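Long-range contacts in TqaA (Penicillium aethiopicum, PDB 5DLK), which contains a terminal condensation-like domain, modelled here, that probably closes into a ring the peptide carried on a phosphopantetheine arm of this fungal nonribosomal peptide synthetase: residues D82-T87 against A195-T200; V92-I97 against T200-T205; I97-F102 against V113-D118; D182-P187 against N311-P316; S206-Y211 against E321-C326. One frame throughout, in Å; residues are numbered along the deposited sequence. Where two conformers were deposited one is given.

All five contacts lie within the condensation domain. Contacts 1 and 2 share helix 81-94 and Thr-200, with centres about 12 Å apart, and set that helix against the end of helix 186-197 and the loop after it. Contact 3 follows on the hairpin 100-105/108-115, reaching back to contact 2 through Arg-99. Contacts 4 and 5, centres about 8 Å apart, both use the loop between strands 303-310 and 329-336. It meets the turn leading into helix 186-197 in one and the start of helix 208-218 in the other. Contact 5 also touches contacts 2 and 3, so packing runs from the peripheral helices inward to contact 4, which holds two residues of the phosphopantetheine site.

Contact 1 of 5, residues D82-T87 against A195-T200; sequences DRLRET and AIYNQT
Helix 81-94 packs here on the last turn of helix 186-197, where Arg-83, Leu-84 and Thr-87 receive Ile-196, Tyr-197 and Gln-199. Tyr-197 is central: its CG is anti to the backbone N (chi1 180°), and one side of the ring, at CD1 and CE1, lies against the other helix. Arg-83 CG stands 3.6 Å from Tyr-197 CD1, the two side chains crossing at about a right angle. Leu-84 adds its CD1 at 3.9 Å from Tyr-197 CE1, while its backbone N lies at the ring edge. Tyr-197 OH is hydrogen-bonded to the backbone N of Asn-80, just before helix 81-94.

Thr-87 OG1 donates to Arg-83 O (2.6 Å), which Thr-87 N also reaches, from the opposite face of the carbonyl plane. The same OG1 lies 3.4 Å from Tyr-197 CA, and Thr-87 CG2 meets Ile-196 CG2 at 3.7 Å. Gln-199 has positive phi and closes a Schellman motif, in which Thr-200 N bonds to Ala-195 O at 2.7 Å. The turn brings the Gln-199 amide beside the Arg-83 guanidinium without a hydrogen bond between them.

No hydrogen bond joins the two segments directly. Their union therefore rests on packing around the tyrosine, whose hydroxyl is satisfied from Asn-80, and the threonine hydroxyl, though it touches the neighbouring helix, spends its hydrogen bond within its own.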
# COMPACT_ATOMS: atom_id res chain seq x y z
N ASP A 82 5.70 3.37 31.24
CA ASP A 82 4.91 2.15 31.42
C ASP A 82 3.64 2.17 30.57
O ASP A 82 3.25 1.16 30.00
CB ASP A 82 4.53 1.94 32.89
CG ASP A 82 5.63 1.26 33.68
OD1 ASP A 82 6.60 0.78 33.04
OD2 ASP A 82 5.53 1.19 34.92
N ARG A 83 3.00 3.33 30.49
CA ARG A 83 1.78 3.46 29.70
C ARG A 83 2.10 3.33 28.21
O ARG A 83 1.33 2.74 27.46
CB ARG A 83 1.10 4.80 29.98
CG ARG A 83 -0.28 4.93 29.35
CD ARG A 83 -1.32 5.24 30.40
NE ARG A 83 -0.99 6.46 31.12
CZ ARG A 83 -1.64 6.89 32.20
NH1 ARG A 83 -2.65 6.18 32.69
NH2 ARG A 83 -1.27 8.02 32.80
N LEU A 84 3.23 3.88 27.80
CA LEU A 84 3.71 3.72 26.43
C LEU A 84 3.86 2.23 26.10
O LEU A 84 3.36 1.76 25.08
CB LEU A 84 5.04 4.45 26.25
CG LEU A 84 5.35 5.04 24.88
CD1 LEU A 84 4.25 6.00 24.42
CD2 LEU A 84 6.70 5.74 24.95
N ARG A 85 4.53 1.49 26.99
CA ARG A 85 4.73 0.05 26.81
C ARG A 85 3.43 -0.73 26.69
O ARG A 85 3.28 -1.57 25.81
CB ARG A 85 5.55 -0.53 27.97
CG ARG A 85 7.01 -0.16 27.96
CD ARG A 85 7.74 -0.80 29.14
NE ARG A 85 9.03 -0.15 29.31
CZ ARG A 85 9.30 0.76 30.24
NH1 ARG A 85 8.38 1.10 31.14
NH2 ARG A 85 10.50 1.31 30.29
N GLU A 86 2.49 -0.47 27.60
CA GLU A 86 1.23 -1.20 27.61
C GLU A 86 0.33 -0.83 26.42
O GLU A 86 -0.54 -1.61 26.03
CB GLU A 86 0.47 -0.95 28.91
CG GLU A 86 1.24 -1.33 30.15
CD GLU A 86 0.78 -0.56 31.38
OE1 GLU A 86 -0.35 -0.04 31.38
OE2 GLU A 86 1.57 -0.48 32.36
N THR A 87 0.54 0.36 25.87
CA THR A 87 -0.24 0.79 24.71
C THR A 87 0.13 -0.04 23.48
O THR A 87 -0.74 -0.41 22.68
CB THR A 87 -0.03 2.29 24.45
OG1 THR A 87 -0.48 3.04 25.59
CG2 THR A 87 -0.81 2.74 23.21
N ALA A 195 -5.05 7.29 21.34
CA ALA A 195 -6.28 7.16 22.11
C ALA A 195 -6.13 6.16 23.25
O ALA A 195 -6.64 6.38 24.36
CB ALA A 195 -7.45 6.76 21.20
N ILE A 196 -5.42 5.06 23.00
CA ILE A 196 -5.22 4.04 24.02
C ILE A 196 -4.30 4.58 25.12
O ILE A 196 -4.58 4.42 26.31
CB ILE A 196 -4.63 2.75 23.44
CG1 ILE A 196 -5.67 2.06 22.56
CG2 ILE A 196 -4.17 1.82 24.56
CD1 ILE A 196 -5.11 0.92 21.74
N TYR A 197 -3.22 5.24 24.71
CA TYR A 197 -2.33 5.90 25.66
C TYR A 197 -3.07 6.98 26.46
O TYR A 197 -2.90 7.09 27.68
CB TYR A 197 -1.13 6.52 24.93
CG TYR A 197 -0.15 7.23 25.83
CD1 TYR A 197 0.92 6.55 26.40
CD2 TYR A 197 -0.28 8.59 26.10
CE1 TYR A 197 1.82 7.20 27.23
CE2 TYR A 197 0.62 9.24 26.92
CZ TYR A 197 1.67 8.54 27.48
OH TYR A 197 2.56 9.19 28.30
N ASN A 198 -3.89 7.77 25.77
CA ASN A 198 -4.65 8.85 26.41
C ASN A 198 -5.85 8.34 27.21
O ASN A 198 -6.60 9.14 27.78
CB ASN A 198 -5.14 9.85 25.38
CG ASN A 198 -4.03 10.62 24.74
OD1 ASN A 198 -2.93 10.72 25.28
ND2 ASN A 198 -4.31 11.20 23.57
N GLN A 199 -6.02 7.03 27.21
CA GLN A 199 -7.14 6.36 27.87
C GLN A 199 -8.49 6.89 27.40
O GLN A 199 -9.40 7.16 28.19
CB GLN A 199 -7.00 6.50 29.39
CG GLN A 199 -5.76 5.80 29.92
CD GLN A 199 -5.53 6.04 31.39
OE1 GLN A 199 -5.55 7.18 31.86
NE2 GLN A 199 -5.32 4.96 32.13
N THR A 200 -8.61 7.05 26.08
CA THR A 200 -9.90 7.29 25.45
C THR A 200 -10.45 5.97 24.92
O THR A 200 -9.77 5.28 24.15
CB THR A 200 -9.79 8.30 24.30
OG1 THR A 200 -9.10 9.47 24.75
CG2 THR A 200 -11.17 8.68 23.78

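Contact 2 of 5, residues V92-I97 against T200-T205; sequences VDRHSI and TPLPPT
Hydrogen bonding centres on Arg-94, which gives both of its terminal nitrogens to one carbonyl, that of Pro-203. The bond from Arg-94 NH1 to Pro-203 O, 2.8 Å with an N-H...O angle of 158°, lies nearly along the C=O axis with the oxygen 5° out of the guanidinium plane. Arg-94 NH2 reaches the same oxygen weakly. CG is anti to the backbone N (chi1 177°), and the chain, extended from CG to NE, spans the distance from the end of helix 81-94 to the loop.

Apolar contacts cover the flat group on opposite faces. Thr-205 CG2 sits 3.8 Å above the guanidinium plane of Arg-94, over its centre, and Leu-202 CB lies on the other face, offset toward the rim. Leu-202 CD1 also approaches Arg-94 NE, at 3.8 Å.

Charge enters through Asp-192 of helix 186-197: its OD2 pairs with Arg-94 NE and also bonds His-95 NE2. The imidazole is packed against Arg-94 as well, whose CG lies over the centre of one ring face.

The result is an arginine at a helix C-terminus that holds a proline-rich connection, the loop leading from helix 186-197 to helix 208-218, by a backbone carbonyl.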
# COMPACT_ATOMS: atom_id res chain seq x y z
N VAL A 92 -1.85 -4.07 19.60
CA VAL A 92 -1.76 -5.36 18.94
C VAL A 92 -2.95 -6.26 19.30
O VAL A 92 -3.47 -6.98 18.44
CB VAL A 92 -0.44 -6.05 19.28
CG1 VAL A 92 -0.37 -7.44 18.69
CG2 VAL A 92 0.72 -5.19 18.78
N ASP A 93 -3.41 -6.18 20.55
CA ASP A 93 -4.66 -6.83 20.94
C ASP A 93 -5.82 -6.42 20.03
O ASP A 93 -6.61 -7.26 19.60
CB ASP A 93 -5.02 -6.47 22.40
CG ASP A 93 -4.04 -7.04 23.40
OD1 ASP A 93 -3.32 -8.01 23.07
OD2 ASP A 93 -4.01 -6.52 24.54
N ARG A 94 -5.93 -5.13 19.76
CA ARG A 94 -7.05 -4.58 19.01
C ARG A 94 -7.08 -4.97 17.52
O ARG A 94 -8.15 -5.20 16.97
CB ARG A 94 -7.05 -3.05 19.14
CG ARG A 94 -8.14 -2.34 18.34
CD ARG A 94 -8.14 -0.85 18.65
NE ARG A 94 -9.07 -0.08 17.83
CZ ARG A 94 -10.39 -0.06 18.01
NH1 ARG A 94 -11.16 0.68 17.21
NH2 ARG A 94 -10.95 -0.79 18.97
N HIS A 95 -5.92 -5.03 16.87
CA HIS A 95 -5.88 -5.24 15.41
C HIS A 95 -5.20 -6.55 15.02
O HIS A 95 -3.98 -6.66 15.09
CB HIS A 95 -5.15 -4.08 14.73
CG HIS A 95 -5.80 -2.74 14.94
ND1 HIS A 95 -6.96 -2.37 14.30
CD2 HIS A 95 -5.42 -1.68 15.69
CE1 HIS A 95 -7.28 -1.14 14.66
NE2 HIS A 95 -6.37 -0.70 15.51
N SER A 96 -5.96 -7.53 14.55
CA SER A 96 -5.38 -8.85 14.34
C SER A 96 -4.31 -8.87 13.24
O SER A 96 -3.43 -9.73 13.24
CB SER A 96 -6.47 -9.88 14.04
OG SER A 96 -7.05 -9.66 12.77
N ILE A 97 -4.35 -7.91 12.31
CA ILE A 97 -3.32 -7.85 11.28
C ILE A 97 -1.94 -7.62 11.92
O ILE A 97 -0.93 -8.09 11.40
CB ILE A 97 -3.61 -6.74 10.22
CG1 ILE A 97 -2.66 -6.87 9.03
CG2 ILE A 97 -3.48 -5.36 10.83
CD1 ILE A 97 -2.70 -8.21 8.36
N THR A 200 -8.61 7.05 26.08
CA THR A 200 -9.90 7.29 25.45
C THR A 200 -10.45 5.97 24.92
O THR A 200 -9.77 5.28 24.15
CB THR A 200 -9.79 8.30 24.30
OG1 THR A 200 -9.10 9.47 24.75
CG2 THR A 200 -11.17 8.68 23.78
N PRO A 201 -11.65 5.58 25.36
CA PRO A 201 -12.30 4.39 24.79
C PRO A 201 -12.46 4.48 23.26
O PRO A 201 -12.64 5.57 22.71
CB PRO A 201 -13.65 4.36 25.50
CG PRO A 201 -13.35 4.95 26.84
CD PRO A 201 -12.35 6.05 26.57
N LEU A 202 -12.38 3.33 22.60
CA LEU A 202 -12.50 3.27 21.15
C LEU A 202 -13.65 2.37 20.74
O LEU A 202 -13.92 1.36 21.40
CB LEU A 202 -11.20 2.75 20.53
CG LEU A 202 -9.97 3.66 20.59
CD1 LEU A 202 -8.74 2.89 20.15
CD2 LEU A 202 -10.17 4.89 19.73
N PRO A 203 -14.34 2.73 19.65
CA PRO A 203 -15.43 1.87 19.16
C PRO A 203 -14.87 0.55 18.66
O PRO A 203 -13.73 0.52 18.19
CB PRO A 203 -16.03 2.69 18.02
CG PRO A 203 -14.92 3.57 17.56
CD PRO A 203 -14.11 3.89 18.78
N PRO A 204 -15.65 -0.54 18.77
CA PRO A 204 -15.19 -1.78 18.16
C PRO A 204 -14.94 -1.61 16.66
O PRO A 204 -15.47 -0.69 16.03
CB PRO A 204 -16.33 -2.77 18.44
CG PRO A 204 -17.49 -1.93 18.92
CD PRO A 204 -16.89 -0.72 19.54
N THR A 205 -14.11 -2.48 16.10
CA THR A 205 -13.72 -2.37 14.70
C THR A 205 -13.64 -3.76 14.09
O THR A 205 -13.66 -4.76 14.81
CB THR A 205 -12.36 -1.65 14.55
OG1 THR A 205 -12.08 -1.41 13.16
CG2 THR A 205 -11.26 -2.50 15.16

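Contact 3 of 5, residues I97-F102 against V113-D118; sequences ILRTSF and VLANLD
The guanidinium of Arg-99 meets Leu-114 O at its edge, the oxygen only 6° out of the plane, while Val-113 CG1 and Ala-115 CA approach it obliquely. The other flat group, the ring of Phe-102, carries Thr-100 CG2 on one face, offset toward the rim.

Two bonds join Arg-99 to Leu-114. Leu-114 N donates to Arg-99 O (2.9 Å), a backbone bond next to the pair of Thr-100 and Val-113. The return bond comes from the side chain: Arg-99 NH1 reaches Leu-114 O at 2.8 Å. At its base, Arg-99 CB packs on Leu-117 CD2 at 3.5 Å. CG is nearly eclipsed with the backbone N (chi1 17°), outside the usual staggered settings; the chain then runs extended to NE, and its CD passes 3.3 Å from Leu-114 O.

One step further, Thr-100 and Val-113 form a non-hydrogen-bonded antiparallel pair, with Thr-100 OG1 4.0 Å from Val-113 CG2. That hydroxyl bonds back to Ser-96 O.

Around the hairpin, Arg-99 NH1 also pairs with Glu-49 of the adjoining strand 47-53, and NE and NH2 take the carbonyls of Val-92 and Asp-93. An alanine in place of Arg-99 would probably leave Leu-114 O and those two carbonyls without these donors and Glu-49 without this ionic partner. The arginine thus ties the end of helix 81-94 to the middle and edge strands of the three-stranded sheet 47-53/108-115/100-105.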
# COMPACT_ATOMS: atom_id res chain seq x y z
N ILE A 97 -4.35 -7.91 12.31
CA ILE A 97 -3.32 -7.85 11.28
C ILE A 97 -1.94 -7.62 11.92
O ILE A 97 -0.93 -8.09 11.40
CB ILE A 97 -3.61 -6.74 10.22
CG1 ILE A 97 -2.66 -6.87 9.03
CG2 ILE A 97 -3.48 -5.36 10.83
CD1 ILE A 97 -2.70 -8.21 8.36
N LEU A 98 -1.90 -6.93 13.06
CA LEU A 98 -0.63 -6.65 13.74
C LEU A 98 -0.11 -7.89 14.50
O LEU A 98 1.06 -7.93 14.89
CB LEU A 98 -0.77 -5.45 14.69
CG LEU A 98 -1.25 -4.12 14.12
CD1 LEU A 98 -1.31 -3.02 15.18
CD2 LEU A 98 -0.39 -3.68 12.93
N ARG A 99 -0.95 -8.90 14.68
CA ARG A 99 -0.47 -10.16 15.25
C ARG A 99 -0.50 -11.27 14.22
O ARG A 99 -0.72 -12.43 14.55
CB ARG A 99 -1.30 -10.57 16.48
CG ARG A 99 -2.62 -9.89 16.62
CD ARG A 99 -3.23 -10.18 18.00
NE ARG A 99 -4.57 -9.61 18.06
CZ ARG A 99 -5.66 -10.26 17.69
NH1 ARG A 99 -5.57 -11.52 17.26
NH2 ARG A 99 -6.83 -9.67 17.76
N THR A 100 -0.28 -10.89 12.97
CA THR A 100 -0.25 -11.87 11.89
C THR A 100 1.18 -12.24 11.49
O THR A 100 2.06 -11.38 11.37
CB THR A 100 -1.04 -11.33 10.66
OG1 THR A 100 -2.41 -11.15 11.03
CG2 THR A 100 -0.99 -12.30 9.54
N SER A 101 1.37 -13.53 11.27
CA SER A 101 2.61 -14.13 10.82
C SER A 101 2.39 -14.65 9.39
O SER A 101 1.30 -15.15 9.07
CB SER A 101 3.01 -15.26 11.79
OG SER A 101 3.86 -16.22 11.21
N PHE A 102 3.39 -14.50 8.53
CA PHE A 102 3.27 -14.92 7.14
C PHE A 102 4.23 -16.05 6.84
O PHE A 102 5.41 -15.96 7.16
CB PHE A 102 3.54 -13.76 6.17
CG PHE A 102 2.61 -12.61 6.32
CD1 PHE A 102 2.84 -11.63 7.28
CD2 PHE A 102 1.51 -12.47 5.48
CE1 PHE A 102 1.97 -10.56 7.42
CE2 PHE A 102 0.64 -11.42 5.62
CZ PHE A 102 0.86 -10.46 6.59
N VAL A 113 -3.12 -15.75 11.82
CA VAL A 113 -3.53 -14.77 12.79
C VAL A 113 -3.32 -15.39 14.17
O VAL A 113 -3.90 -16.41 14.48
CB VAL A 113 -4.99 -14.35 12.62
CG1 VAL A 113 -5.34 -13.23 13.59
CG2 VAL A 113 -5.27 -13.92 11.17
N LEU A 114 -2.47 -14.76 14.98
CA LEU A 114 -2.19 -15.24 16.33
C LEU A 114 -3.05 -14.54 17.37
O LEU A 114 -3.44 -13.38 17.20
CB LEU A 114 -0.72 -15.05 16.65
CG LEU A 114 0.28 -15.72 15.71
CD1 LEU A 114 1.72 -15.62 16.25
CD2 LEU A 114 -0.11 -17.17 15.44
N ALA A 115 -3.34 -15.25 18.47
CA ALA A 115 -3.96 -14.65 19.64
C ALA A 115 -3.13 -15.06 20.86
O ALA A 115 -2.16 -15.81 20.73
CB ALA A 115 -5.41 -15.11 19.79
N ASN A 116 -3.51 -14.56 22.03
CA ASN A 116 -2.71 -14.75 23.24
C ASN A 116 -1.26 -14.38 22.98
O ASN A 116 -0.32 -15.09 23.36
CB ASN A 116 -2.82 -16.19 23.74
CG ASN A 116 -4.24 -16.54 24.16
OD1 ASN A 116 -5.01 -17.12 23.38
ND2 ASN A 116 -4.61 -16.17 25.38
N LEU A 117 -1.09 -13.25 22.29
CA LEU A 117 0.22 -12.80 21.85
C LEU A 117 0.75 -11.71 22.77
O LEU A 117 0.20 -10.60 22.80
CB LEU A 117 0.14 -12.27 20.40
CG LEU A 117 1.52 -12.06 19.79
CD1 LEU A 117 2.22 -13.39 19.58
CD2 LEU A 117 1.42 -11.30 18.48
N ASP A 118 1.80 -12.03 23.52
CA ASP A 118 2.48 -11.05 24.36
C ASP A 118 3.38 -10.15 23.53
O ASP A 118 4.26 -10.64 22.82
CB ASP A 118 3.31 -11.73 25.45
CG ASP A 118 2.61 -12.90 26.10
OD1 ASP A 118 1.36 -12.88 26.19
OD2 ASP A 118 3.30 -13.86 26.52

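Contact 4 of 5, residues D182-P187 against N311-P316; sequences DGVSIP and NGRNLP
Asp-182 and Arg-313 form a salt bridge beside the phosphopantetheine site, to which Gly-183 and Asn-311 of these segments belong, although no cofactor is bound here. Asp-182 and Gly-183 are the Asp-Gly pair of the SHxxxDG form of the HHxxxDG signature of condensation domains, and an Asp-Arg bridge at this point is known from such domains.

The bridge is poorly directed: Arg-313 NH1 lies 3.1 Å from Asp-182 OD2 at the guanidinium edge, the two planes 77° apart and the hydrogen bond bent (128°) and weak. OD2 has further partners, the backbone N of Thr-327 and a water that donates weakly to OD2 and also to Asn-311 O (2.7 Å), linking the segments a second time. Asp-182 OD1 accepts from Ser-185 N at 2.9 Å, an Asx motif, and from Ser-185 OG at 2.7 Å, the latter from above the carboxylate plane. Two bonds thus fix the rotation of the carboxylate.

Val-184 CG1 covers one face of the guanidinium, 3.7 Å from Arg-313 NE, which the bend at chi3 (89°) places beside it; the same methyl packs on Arg-313 CD at 3.6 Å. In the same loop Asn-311 OD1 accepts from Arg-313 N (2.9 Å), an Asx turn.

Beyond the bridge, Arg-313 NE bonds to Ile-320 O, while NH2 lies against Leu-323 O at a distance too short to be relied on. The arginine therefore joins the turn leading into helix 186-197 to the loop from strand 303-310 to strand 329-336, and Gly-312 O receives Tyr-211 OH from helix 208-218.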
# COMPACT_ATOMS: atom_id res chain seq x y z
N ASP A 182 -2.20 0.28 4.77
CA ASP A 182 -2.28 1.06 3.54
C ASP A 182 -2.48 2.54 3.86
O ASP A 182 -2.62 2.93 5.03
CB ASP A 182 -3.40 0.55 2.62
CG ASP A 182 -4.75 0.50 3.29
OD1 ASP A 182 -5.00 1.27 4.25
OD2 ASP A 182 -5.59 -0.31 2.84
N GLY A 183 -2.46 3.37 2.83
CA GLY A 183 -2.51 4.81 3.02
C GLY A 183 -3.75 5.27 3.77
O GLY A 183 -3.70 6.23 4.55
N VAL A 184 -4.86 4.58 3.54
CA VAL A 184 -6.12 4.93 4.19
C VAL A 184 -6.12 4.60 5.68
O VAL A 184 -6.66 5.37 6.48
CB VAL A 184 -7.33 4.19 3.52
CG1 VAL A 184 -8.59 4.28 4.39
CG2 VAL A 184 -7.59 4.77 2.14
N SER A 185 -5.50 3.48 6.07
CA SER A 185 -5.70 2.99 7.43
C SER A 185 -4.50 3.20 8.36
O SER A 185 -4.66 3.12 9.58
CB SER A 185 -6.09 1.50 7.41
OG SER A 185 -5.06 0.66 6.92
N ILE A 186 -3.32 3.49 7.82
CA ILE A 186 -2.18 3.77 8.70
C ILE A 186 -2.41 4.97 9.66
O ILE A 186 -1.92 4.94 10.79
CB ILE A 186 -0.85 3.96 7.91
CG1 ILE A 186 0.36 3.97 8.86
CG2 ILE A 186 -0.85 5.20 7.01
CD1 ILE A 186 0.53 2.68 9.62
N PRO A 187 -3.19 6.00 9.24
CA PRO A 187 -3.39 7.03 10.28
C PRO A 187 -4.25 6.53 11.44
O PRO A 187 -4.19 7.10 12.53
CB PRO A 187 -4.10 8.17 9.53
CG PRO A 187 -3.80 7.91 8.07
CD PRO A 187 -3.82 6.42 7.97
N ASN A 311 -8.16 1.80 -3.83
CA ASN A 311 -8.02 1.64 -2.38
C ASN A 311 -8.73 0.40 -1.83
O ASN A 311 -8.43 -0.03 -0.71
CB ASN A 311 -8.49 2.92 -1.65
CG ASN A 311 -9.96 3.24 -1.90
OD1 ASN A 311 -10.82 2.36 -1.96
ND2 ASN A 311 -10.26 4.53 -2.01
N GLY A 312 -9.62 -0.20 -2.62
CA GLY A 312 -10.23 -1.47 -2.24
C GLY A 312 -11.22 -1.37 -1.09
O GLY A 312 -11.54 -2.37 -0.43
N ARG A 313 -11.72 -0.16 -0.84
CA ARG A 313 -12.60 0.06 0.31
C ARG A 313 -13.97 0.51 -0.12
O ARG A 313 -14.64 1.29 0.56
CB ARG A 313 -11.95 1.07 1.26
CG ARG A 313 -10.56 0.55 1.66
CD ARG A 313 -9.82 1.38 2.69
NE ARG A 313 -10.16 0.94 4.04
CZ ARG A 313 -9.38 0.23 4.86
NH1 ARG A 313 -8.16 -0.15 4.54
NH2 ARG A 313 -9.87 -0.08 6.04
N ASN A 314 -14.40 0.01 -1.27
CA ASN A 314 -15.74 0.32 -1.74
C ASN A 314 -16.70 -0.84 -1.51
O ASN A 314 -17.86 -0.78 -1.89
CB ASN A 314 -15.69 0.74 -3.21
CG ASN A 314 -14.92 2.04 -3.40
OD1 ASN A 314 -15.47 3.12 -3.21
ND2 ASN A 314 -13.63 1.93 -3.74
N LEU A 315 -16.20 -1.90 -0.88
CA LEU A 315 -17.06 -3.00 -0.44
C LEU A 315 -18.01 -2.56 0.68
O LEU A 315 -17.58 -1.93 1.65
CB LEU A 315 -16.22 -4.17 0.06
CG LEU A 315 -15.78 -5.24 -0.93
CD1 LEU A 315 -15.02 -6.32 -0.17
CD2 LEU A 315 -16.98 -5.85 -1.63
N PRO A 316 -19.29 -2.91 0.56
CA PRO A 316 -20.18 -2.57 1.67
C PRO A 316 -19.97 -3.51 2.86
O PRO A 316 -20.42 -4.65 2.86
CB PRO A 316 -21.58 -2.74 1.06
CG PRO A 316 -21.39 -3.79 0.00
CD PRO A 316 -20.00 -3.57 -0.55
O HOH W 1 -6.79 1.35 0.98

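Contact 5 of 5, residues S206-Y211 against E321-C326; sequences SDFAHY and ESLLGC
Segments 206-211 and 321-326 run alongside in the same direction, Ser-206 opposite Leu-323 and Phe-208 opposite Gly-325, yet no hydrogen bond joins them directly. Two waters bridge the backbones instead. One donates to Ser-206 O and accepts weakly from Leu-324 N. The other takes Phe-208 N (3.1 Å) and donates to Leu-324 O at 2.8 Å.

Leu-323 packs against the first turn of helix 208-218. Its CG sits between the backbone N and the carbonyl carbon (chi1 67°), its CB lies 3.5 Å from Ser-206 O, and its CD1 comes within 4.2 Å of Tyr-211 CB. The same CD1 approaches the edge of the Phe-208 ring. Phe-208 brings CE1 to 3.3 Å from Cys-326 O and CD1 to 4.1 Å from Gly-325 CA, both oblique to the ring. A side chain at Gly-325 would collide with this ring, and its backbone angles independently call for glycine.

An alanine at Phe-208 would probably open a gap beside Gly-325 and Cys-326, and leave Leu-323 CD1 without the ring edge it packs on.

Asp-207 is the N-cap of helix 208-218, its OD1 accepting from His-210 N (3.1 Å), and its OD2 bonds to Ser-96 OG. The arrangement is a side-chain-capped helix N-terminus packed, partly through water, on the buried loop before strand 329-336.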
# COMPACT_ATOMS: atom_id res chain seq x y z
N SER A 206 -13.55 -3.83 12.76
CA SER A 206 -13.34 -5.10 12.09
C SER A 206 -11.86 -5.29 11.82
O SER A 206 -11.09 -4.34 11.93
CB SER A 206 -14.14 -5.18 10.80
OG SER A 206 -15.51 -4.96 11.06
N ASP A 207 -11.45 -6.51 11.50
CA ASP A 207 -10.06 -6.69 11.12
C ASP A 207 -9.93 -7.07 9.65
O ASP A 207 -10.93 -7.17 8.93
CB ASP A 207 -9.35 -7.72 12.00
CG ASP A 207 -10.03 -9.07 12.02
OD1 ASP A 207 -10.92 -9.32 11.17
OD2 ASP A 207 -9.65 -9.89 12.88
N PHE A 208 -8.69 -7.26 9.22
CA PHE A 208 -8.43 -7.56 7.82
C PHE A 208 -9.01 -8.91 7.43
O PHE A 208 -9.52 -9.08 6.33
CB PHE A 208 -6.92 -7.50 7.55
CG PHE A 208 -6.58 -7.66 6.11
CD1 PHE A 208 -6.99 -6.72 5.17
CD2 PHE A 208 -5.85 -8.76 5.68
CE1 PHE A 208 -6.68 -6.87 3.84
CE2 PHE A 208 -5.53 -8.92 4.35
CZ PHE A 208 -5.95 -7.98 3.42
N ALA A 209 -8.97 -9.89 8.34
CA ALA A 209 -9.56 -11.19 8.03
C ALA A 209 -11.04 -11.04 7.64
O ALA A 209 -11.52 -11.73 6.74
CB ALA A 209 -9.41 -12.15 9.21
N HIS A 210 -11.76 -10.12 8.28
CA HIS A 210 -13.18 -9.94 8.00
C HIS A 210 -13.43 -9.30 6.63
O HIS A 210 -14.47 -9.50 6.01
CB HIS A 210 -13.83 -9.09 9.09
CG HIS A 210 -13.72 -9.70 10.45
ND1 HIS A 210 -13.62 -8.96 11.61
CD2 HIS A 210 -13.68 -11.00 10.84
CE1 HIS A 210 -13.53 -9.77 12.65
NE2 HIS A 210 -13.56 -11.01 12.21
N TYR A 211 -12.47 -8.52 6.16
CA TYR A 211 -12.49 -8.03 4.79
C TYR A 211 -12.40 -9.20 3.82
O TYR A 211 -13.17 -9.28 2.85
CB TYR A 211 -11.34 -7.05 4.58
CG TYR A 211 -11.20 -6.50 3.18
CD1 TYR A 211 -11.97 -5.42 2.77
CD2 TYR A 211 -10.27 -7.03 2.30
CE1 TYR A 211 -11.82 -4.89 1.49
CE2 TYR A 211 -10.13 -6.52 1.02
CZ TYR A 211 -10.91 -5.45 0.63
OH TYR A 211 -10.77 -4.93 -0.64
N GLU A 321 -14.16 1.66 6.22
CA GLU A 321 -13.44 2.93 6.19
C GLU A 321 -12.25 2.97 7.15
O GLU A 321 -11.34 3.78 6.99
CB GLU A 321 -14.40 4.08 6.53
CG GLU A 321 -15.14 3.92 7.88
CD GLU A 321 -16.37 3.01 7.80
OE1 GLU A 321 -16.81 2.71 6.67
OE2 GLU A 321 -16.89 2.61 8.86
N SER A 322 -12.26 2.09 8.16
CA SER A 322 -11.31 2.22 9.25
C SER A 322 -10.56 0.94 9.63
O SER A 322 -9.62 0.99 10.43
CB SER A 322 -12.03 2.77 10.49
OG SER A 322 -13.03 1.87 10.93
N LEU A 323 -10.94 -0.21 9.07
CA LEU A 323 -10.26 -1.45 9.45
C LEU A 323 -8.81 -1.39 8.98
O LEU A 323 -8.51 -0.85 7.91
CB LEU A 323 -10.97 -2.69 8.88
CG LEU A 323 -11.03 -2.98 7.38
CD1 LEU A 323 -9.87 -3.86 6.94
CD2 LEU A 323 -12.35 -3.65 7.03
N LEU A 324 -7.91 -1.94 9.79
CA LEU A 324 -6.49 -1.82 9.52
C LEU A 324 -5.96 -2.99 8.72
O LEU A 324 -6.14 -4.16 9.09
CB LEU A 324 -5.70 -1.69 10.84
CG LEU A 324 -4.20 -1.44 10.74
CD1 LEU A 324 -3.90 -0.08 10.09
CD2 LEU A 324 -3.56 -1.55 12.14
N GLY A 325 -5.30 -2.68 7.61
CA GLY A 325 -4.75 -3.72 6.77
C GLY A 325 -4.44 -3.16 5.41
O GLY A 325 -4.61 -1.97 5.17
N CYS A 326 -4.03 -4.03 4.50
CA CYS A 326 -3.69 -3.61 3.15
C CYS A 326 -4.81 -4.05 2.21
O CYS A 326 -4.79 -5.17 1.73
CB CYS A 326 -2.37 -4.22 2.71
SG CYS A 326 -1.93 -3.74 1.02
O HOH W 2 -8.15 -4.11 12.33
O HOH W 3 -6.73 -5.92 11.21